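Long-range contact in immunogenic protein MPT63/MPB63 (Mycobacterium tuberculosis, PDB 1LMI), which is of unknown function but is a major secreted, immunogenic beta-sandwich protein of the tubercle bacillus: residues 21-27 with 52-58. Residue numbers count along the deposited sequence, not the author numbering.
Sequences QVVLGWK and ATVNAIR
Residues 22-27 and 52-56, parts of adjacent strands, run antiparallel, segment axes at 161° and 4.5 Å at closest. Gln-21 has positive phi (57°) and, with Val-22, faces Asp-17 in a G1 beta bulge. Its OE1 accepts a hydrogen bond from Arg-58 NH1 (3.0 Å). Val-23 faces a classic beta bulge of Ile-57 and Arg-58. Val-23 N donates to Arg-58 O (3.0 Å). Val-23 O accepts from Arg-58 N (3.0 Å) and, weakly, from Ile-57 N (3.0 Å). The bulge shifts the register by one; Leu-24 and Ala-56 form a non-hydrogen-bonded pair. Gly-25 N donates to Asn-55 O (2.9 Å) and Asn-55 N to Gly-25 O (2.8 Å). Trp-26 (chi1 -85°, chi2 100°) lays its six-membered ring over Val-54 CB, 3.4 Å from the centroid (CH-pi). Lys-27 N donates to Thr-53 O (2.8 Å) and Thr-53 N to Lys-27 O (2.9 Å). Strands 12-17 and 100-109 flank this pair in the sheet. Trp-26 reaches the other sheet of the sandwich, touching Phe-68 edge-to-face, Leu-127 and Trp-129.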
ATOM      1  N   GLN A  21     -19.956  -1.523  -3.723  1.00 18.85           N
ATOM      2  CA  GLN A  21     -20.288  -2.702  -4.494  1.00 23.43           C
ATOM      3  C   GLN A  21     -19.037  -3.277  -5.146  1.00 18.46           C
ATOM      4  O   GLN A  21     -19.046  -3.695  -6.297  1.00 25.03           O
ATOM      5  CB  GLN A  21     -21.292  -2.378  -5.614  1.00 32.68           C
ATOM      6  CG  GLN A  21     -22.478  -3.335  -5.597  1.00 43.66           C
ATOM      7  CD  GLN A  21     -23.034  -3.412  -4.178  1.00 38.50           C
ATOM      8  OE1 GLN A  21     -23.373  -4.490  -3.711  1.00 24.60           O
ATOM      9  NE2 GLN A  21     -23.093  -2.253  -3.536  1.00 40.76           N
ATOM     10  N   VAL A  22     -17.951  -3.246  -4.374  1.00 16.90           N
ATOM     11  CA  VAL A  22     -16.718  -3.809  -4.935  1.00 15.29           C
ATOM     12  C   VAL A  22     -16.155  -4.806  -3.923  1.00 12.02           C
ATOM     13  O   VAL A  22     -16.439  -4.736  -2.728  1.00 15.10           O
ATOM     14  CB  VAL A  22     -15.601  -2.810  -5.276  1.00 14.76           C
ATOM     15  CG1 VAL A  22     -16.016  -1.954  -6.471  1.00 21.21           C
ATOM     16  CG2 VAL A  22     -15.195  -1.908  -4.119  1.00 17.83           C
ATOM     17  N   VAL A  23     -15.365  -5.723  -4.461  1.00 14.19           N
ATOM     18  CA  VAL A  23     -14.517  -6.615  -3.688  1.00  9.67           C
ATOM     19  C   VAL A  23     -13.120  -6.496  -4.284  1.00 14.04           C
ATOM     20  O   VAL A  23     -12.947  -6.534  -5.509  1.00 13.90           O
ATOM     21  CB  VAL A  23     -14.974  -8.078  -3.749  1.00 12.21           C
ATOM     22  CG1 VAL A  23     -14.052  -8.991  -2.946  1.00 14.69           C
ATOM     23  CG2 VAL A  23     -16.420  -8.184  -3.272  1.00 11.99           C
ATOM     24  N   LEU A  24     -12.132  -6.333  -3.411  1.00 12.77           N
ATOM     25  CA  LEU A  24     -10.799  -6.251  -4.017  1.00 13.01           C
ATOM     26  C   LEU A  24      -9.829  -7.057  -3.156  1.00 12.25           C
ATOM     27  O   LEU A  24     -10.055  -7.379  -1.991  1.00 14.64           O
ATOM     28  CB  LEU A  24     -10.395  -4.807  -4.247  1.00 18.57           C
ATOM     29  CG  LEU A  24     -10.333  -3.857  -3.066  1.00 22.92           C
ATOM     30  CD1 LEU A  24      -9.623  -2.581  -3.477  1.00 14.48           C
ATOM     31  CD2 LEU A  24     -11.709  -3.510  -2.506  1.00 40.52           C
ATOM     32  N   GLY A  25      -8.735  -7.401  -3.846  1.00 12.13           N
ATOM     33  CA  GLY A  25      -7.645  -8.112  -3.167  1.00  9.90           C
ATOM     34  C   GLY A  25      -6.429  -7.224  -3.219  1.00 13.47           C
ATOM     35  O   GLY A  25      -6.185  -6.650  -4.283  1.00 13.20           O
ATOM     36  N   TRP A  26      -5.694  -7.074  -2.140  1.00  9.15           N
ATOM     37  CA  TRP A  26      -4.422  -6.392  -2.222  1.00  8.16           C
ATOM     38  C   TRP A  26      -3.314  -7.325  -1.681  1.00  8.76           C
ATOM     39  O   TRP A  26      -3.467  -7.881  -0.595  1.00 10.09           O
ATOM     40  CB  TRP A  26      -4.395  -5.116  -1.396  1.00 11.89           C
ATOM     41  CG  TRP A  26      -4.915  -3.827  -1.955  1.00 10.51           C
ATOM     42  CD1 TRP A  26      -6.139  -3.255  -1.711  1.00  9.82           C
ATOM     43  CD2 TRP A  26      -4.180  -2.968  -2.838  1.00 11.18           C
ATOM     44  NE1 TRP A  26      -6.182  -2.051  -2.435  1.00 11.69           N
ATOM     45  CE2 TRP A  26      -5.011  -1.872  -3.117  1.00 11.34           C
ATOM     46  CE3 TRP A  26      -2.902  -3.037  -3.419  1.00 12.91           C
ATOM     47  CZ2 TRP A  26      -4.616  -0.830  -3.956  1.00  9.51           C
ATOM     48  CZ3 TRP A  26      -2.521  -1.996  -4.253  1.00 13.33           C
ATOM     49  CH2 TRP A  26      -3.367  -0.922  -4.508  1.00 12.35           C
ATOM     50  N   LYS A  27      -2.241  -7.419  -2.459  1.00  9.24           N
ATOM     51  CA  LYS A  27      -1.023  -8.092  -2.023  1.00  9.86           C
ATOM     52  C   LYS A  27       0.041  -7.015  -1.763  1.00  9.98           C
ATOM     53  O   LYS A  27       0.209  -6.134  -2.618  1.00 10.28           O
ATOM     54  CB  LYS A  27      -0.485  -9.069  -3.052  1.00  8.81           C
ATOM     55  CG  LYS A  27       0.794  -9.808  -2.618  1.00 11.58           C
ATOM     56  CD  LYS A  27       1.292 -10.707  -3.758  1.00 11.71           C
ATOM     57  CE  LYS A  27       2.716 -11.162  -3.504  1.00 13.50           C
ATOM     58  NZ  LYS A  27       3.145 -12.249  -4.432  1.00 11.33           N
ATOM     59  N   ALA A  52       3.230  -3.712  -4.469  1.00  9.73           N
ATOM     60  CA  ALA A  52       1.806  -3.861  -4.189  1.00 10.02           C
ATOM     61  C   ALA A  52       1.054  -4.226  -5.470  1.00 11.45           C
ATOM     62  O   ALA A  52       1.404  -3.719  -6.542  1.00 12.12           O
ATOM     63  CB  ALA A  52       1.227  -2.592  -3.617  1.00 11.50           C
ATOM     64  N   THR A  53       0.088  -5.101  -5.295  1.00  8.87           N
ATOM     65  CA  THR A  53      -0.754  -5.582  -6.394  1.00 12.14           C
ATOM     66  C   THR A  53      -2.225  -5.524  -5.974  1.00  9.21           C
ATOM     67  O   THR A  53      -2.584  -6.053  -4.912  1.00 10.69           O
ATOM     68  CB  THR A  53      -0.415  -7.030  -6.775  1.00 10.70           C
ATOM     69  OG1 THR A  53       1.002  -7.145  -7.039  1.00 13.31           O
ATOM     70  CG2 THR A  53      -1.131  -7.444  -8.063  1.00 12.20           C
ATOM     71  N   VAL A  54      -3.065  -4.879  -6.787  1.00  9.67           N
ATOM     72  CA  VAL A  54      -4.506  -4.836  -6.522  1.00  9.31           C
ATOM     73  C   VAL A  54      -5.227  -5.720  -7.536  1.00  8.83           C
ATOM     74  O   VAL A  54      -4.837  -5.787  -8.722  1.00 11.70           O
ATOM     75  CB  VAL A  54      -5.032  -3.402  -6.508  1.00 11.61           C
ATOM     76  CG1 VAL A  54      -4.822  -2.693  -7.839  1.00 14.24           C
ATOM     77  CG2 VAL A  54      -6.508  -3.463  -6.114  1.00 12.05           C
ATOM     78  N   ASN A  55      -6.225  -6.401  -7.057  1.00  8.96           N
ATOM     79  CA  ASN A  55      -6.991  -7.403  -7.801  1.00  9.95           C
ATOM     80  C   ASN A  55      -8.458  -7.010  -7.781  1.00  8.65           C
ATOM     81  O   ASN A  55      -9.023  -6.940  -6.699  1.00 10.30           O
ATOM     82  CB  ASN A  55      -6.769  -8.759  -7.132  1.00  8.99           C
ATOM     83  CG  ASN A  55      -7.411  -9.896  -7.883  1.00 11.89           C
ATOM     84  OD1 ASN A  55      -8.025  -9.696  -8.933  1.00 13.83           O
ATOM     85  ND2 ASN A  55      -7.252 -11.100  -7.326  1.00 10.95           N
ATOM     86  N   ALA A  56      -9.033  -6.727  -8.945  1.00 11.82           N
ATOM     87  CA  ALA A  56     -10.449  -6.318  -8.992  1.00 10.21           C
ATOM     88  C   ALA A  56     -11.319  -7.562  -8.983  1.00 11.06           C
ATOM     89  O   ALA A  56     -11.624  -8.174 -10.007  1.00 13.26           O
ATOM     90  CB  ALA A  56     -10.617  -5.435 -10.195  1.00 10.28           C
ATOM     91  N   ILE A  57     -11.724  -8.019  -7.815  1.00 10.21           N
ATOM     92  CA  ILE A  57     -12.425  -9.306  -7.719  1.00 10.47           C
ATOM     93  C   ILE A  57     -13.889  -9.123  -8.093  1.00 14.28           C
ATOM     94  O   ILE A  57     -14.443  -9.972  -8.794  1.00 12.95           O
ATOM     95  CB  ILE A  57     -12.238  -9.869  -6.308  1.00 10.50           C
ATOM     96  CG1 ILE A  57     -10.768 -10.254  -6.057  1.00 12.74           C
ATOM     97  CG2 ILE A  57     -13.183 -11.018  -6.018  1.00 15.35           C
ATOM     98  CD1 ILE A  57     -10.448 -10.664  -4.626  1.00 14.02           C
ATOM     99  N   ARG A  58     -14.490  -8.026  -7.618  1.00 11.73           N
ATOM    100  CA  ARG A  58     -15.878  -7.721  -7.963  1.00 14.96           C
ATOM    101  C   ARG A  58     -15.942  -6.224  -8.289  1.00 16.85           C
ATOM    102  O   ARG A  58     -15.526  -5.450  -7.419  1.00 14.32           O
ATOM    103  CB  ARG A  58     -16.866  -8.068  -6.852  1.00 14.28           C
ATOM    104  CG  ARG A  58     -18.309  -7.695  -7.220  1.00 17.10           C
ATOM    105  CD  ARG A  58     -19.253  -7.959  -6.043  1.00 25.21           C
ATOM    106  NE  ARG A  58     -20.661  -7.840  -6.440  1.00 31.86           N
ATOM    107  CZ  ARG A  58     -21.566  -7.049  -5.886  1.00 33.94           C
ATOM    108  NH1 ARG A  58     -21.224  -6.270  -4.862  1.00 23.90           N
ATOM    109  NH2 ARG A  58     -22.830  -7.021  -6.329  1.00 26.67           N
TER
HETATM  110  O   HOH W   1     -19.307  -5.717  -2.789  1.00 25.79           O
HETATM  111  O   HOH W   2       2.528  -7.506  -4.749  1.00 14.25           O